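Local atomic coordinates of enoyl-CoA hydratase (Mycobacterium avium subsp. paratuberculosis, PDB entry 4LK5), a protein that probably acts as a crotonase-like enoyl-CoA hydratase, adding water to the double bond of 2-enoyl-CoA thioesters. Residues Ile50-Pro53 against Leu59-Pro62. Residues are numbered along the deposited sequence; the frame is centred on the assembly and turned at random.
Sequences INRP and LTVP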
ATOM      1  N   ILE C  50     -28.734  -1.054   8.107  1.00 63.01           N
ATOM      2  CA  ILE C  50     -28.878  -0.369   9.394  1.00 63.51           C
ATOM      3  C   ILE C  50     -30.022   0.622   9.190  1.00 69.74           C
ATOM      4  O   ILE C  50     -30.162   1.162   8.084  1.00 68.90           O
ATOM      5  CB  ILE C  50     -27.579   0.363   9.818  1.00 57.07           C
ATOM      6  CG1 ILE C  50     -26.387  -0.601   9.865  1.00 59.41           C
ATOM      7  CG2 ILE C  50     -27.729   1.011  11.186  1.00 56.02           C
ATOM      8  CD1 ILE C  50     -25.031   0.066  10.063  1.00 57.68           C
ATOM      9  N   ASN C  51     -30.836   0.838  10.237  1.00 67.29           N
ATOM     10  CA  ASN C  51     -32.089   1.595  10.119  1.00 64.13           C
ATOM     11  C   ASN C  51     -32.341   2.531  11.295  1.00 63.31           C
ATOM     12  O   ASN C  51     -33.419   2.582  11.870  1.00 67.32           O
ATOM     13  CB  ASN C  51     -33.263   0.624   9.952  1.00 65.17           C
ATOM     14  CG  ASN C  51     -34.391   1.204   9.117  1.00 64.70           C
ATOM     15  OD1 ASN C  51     -34.593   2.427   9.065  1.00 62.00           O
ATOM     16  ND2 ASN C  51     -35.124   0.322   8.433  1.00 60.64           N
ATOM     17  N   ARG C  52     -31.330   3.294  11.642  1.00 62.02           N
ATOM     18  CA  ARG C  52     -31.452   4.276  12.673  1.00 59.75           C
ATOM     19  C   ARG C  52     -31.223   5.656  12.050  1.00 60.47           C
ATOM     20  O   ARG C  52     -30.362   6.425  12.495  1.00 58.17           O
ATOM     21  CB  ARG C  52     -30.482   3.903  13.787  1.00 59.66           C
ATOM     22  CG  ARG C  52     -30.883   2.571  14.448  1.00 61.14           C
ATOM     23  CD  ARG C  52     -29.804   1.928  15.324  1.00 61.30           C
ATOM     24  NE  ARG C  52     -29.047   2.868  16.149  1.00 63.30           N
ATOM     25  CZ  ARG C  52     -29.511   3.482  17.241  1.00 71.01           C
ATOM     26  NH1 ARG C  52     -30.755   3.279  17.658  1.00 70.25           N
ATOM     27  NH2 ARG C  52     -28.727   4.316  17.921  1.00 74.33           N
ATOM     28  N   PRO C  53     -32.022   5.975  11.011  1.00 61.13           N
ATOM     29  CA  PRO C  53     -31.782   7.163  10.192  1.00 62.43           C
ATOM     30  C   PRO C  53     -31.656   8.415  11.037  1.00 67.25           C
ATOM     31  O   PRO C  53     -30.702   9.173  10.881  1.00 67.28           O
ATOM     32  CB  PRO C  53     -33.017   7.234   9.284  1.00 63.53           C
ATOM     33  CG  PRO C  53     -34.049   6.357   9.906  1.00 65.84           C
ATOM     34  CD  PRO C  53     -33.283   5.300  10.643  1.00 64.63           C
ATOM     35  N   LEU C  59     -24.499   3.113  15.940  1.00 43.62           N
ATOM     36  CA  LEU C  59     -24.430   1.691  16.253  1.00 44.21           C
ATOM     37  C   LEU C  59     -24.492   1.436  17.754  1.00 44.23           C
ATOM     38  O   LEU C  59     -23.656   1.923  18.504  1.00 49.94           O
ATOM     39  CB  LEU C  59     -23.148   1.101  15.647  1.00 46.25           C
ATOM     40  CG  LEU C  59     -23.072   0.969  14.127  1.00 45.34           C
ATOM     41  CD1 LEU C  59     -21.779   0.304  13.652  1.00 48.95           C
ATOM     42  CD2 LEU C  59     -24.242   0.162  13.644  1.00 45.41           C
ATOM     43  N   THR C  60     -25.509   0.698  18.190  1.00 48.17           N
ATOM     44  CA  THR C  60     -25.610   0.247  19.568  1.00 46.41           C
ATOM     45  C   THR C  60     -25.064  -1.143  19.584  1.00 50.47           C
ATOM     46  O   THR C  60     -24.857  -1.748  18.524  1.00 53.71           O
ATOM     47  CB  THR C  60     -27.061   0.076  20.008  1.00 48.99           C
ATOM     48  OG1 THR C  60     -27.664  -0.968  19.219  1.00 55.39           O
ATOM     49  CG2 THR C  60     -27.835   1.365  19.860  1.00 52.36           C
ATOM     50  N   VAL C  61     -24.910  -1.694  20.779  1.00 51.81           N
ATOM     51  CA  VAL C  61     -24.379  -3.032  20.916  1.00 51.89           C
ATOM     52  C   VAL C  61     -25.300  -4.105  20.333  1.00 57.15           C
ATOM     53  O   VAL C  61     -24.833  -4.945  19.564  1.00 57.04           O
ATOM     54  CB  VAL C  61     -24.016  -3.320  22.370  1.00 54.10           C
ATOM     55  CG1 VAL C  61     -23.354  -4.680  22.490  1.00 56.45           C
ATOM     56  CG2 VAL C  61     -23.075  -2.236  22.872  1.00 56.30           C
ATOM     57  N   PRO C  62     -26.604  -4.098  20.706  1.00 63.49           N
ATOM     58  CA  PRO C  62     -27.532  -5.066  20.089  1.00 60.00           C
ATOM     59  C   PRO C  62     -27.406  -5.140  18.561  1.00 55.94           C
ATOM     60  O   PRO C  62     -27.362  -6.227  17.986  1.00 55.33           O
ATOM     61  CB  PRO C  62     -28.922  -4.533  20.482  1.00 63.30           C
ATOM     62  CG  PRO C  62     -28.692  -3.382  21.442  1.00 63.85           C
ATOM     63  CD  PRO C  62     -27.243  -3.380  21.828  1.00 61.56           C
TER
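The nearest CA atoms of 50-53 and 59-62 are those of Arg52 and Leu59, 8.3 Å apart, a spacing too wide for main-chain pairing, and side chains bridge the gap. Two separate touches do this. At the buried level, CD1 of Ile50 meets CD2 of Leu59 at 3.7 Å, a methyl-to-methyl contact between side chains that run at about a right angle. The CA–CB bond of Leu59 points away from 50-53; with CG beside the backbone N (chi1 -70°) and CD1 extended away from CA, CD2 is the methyl set back toward Ile50. Ser93 touches both side chains.

Nearer the surface, CG2 of Thr60 lies over one face of the Arg52 guanidinium, displaced from CZ toward the rim at NH2, its nearest atom at 3.6 Å. The arginine chain bends at chi3 (40°), and chi4 (73°) sets the plane so that this face meets the methyl. Its polar hold comes from the intervening loop, where NE donates to the carbonyl O of Ser58. Thr60 divides its branches: CG2 faces the arginine, while OG1 bonds weakly to N of Val63, as an N-cap of helix 61-76. The contact thus spans the two ends of the loop linking strand 45-50 to that helix, part of the strand-to-helix connection leading to parallel strand 82-87, a beta-alpha-beta crossover within the crotonase fold.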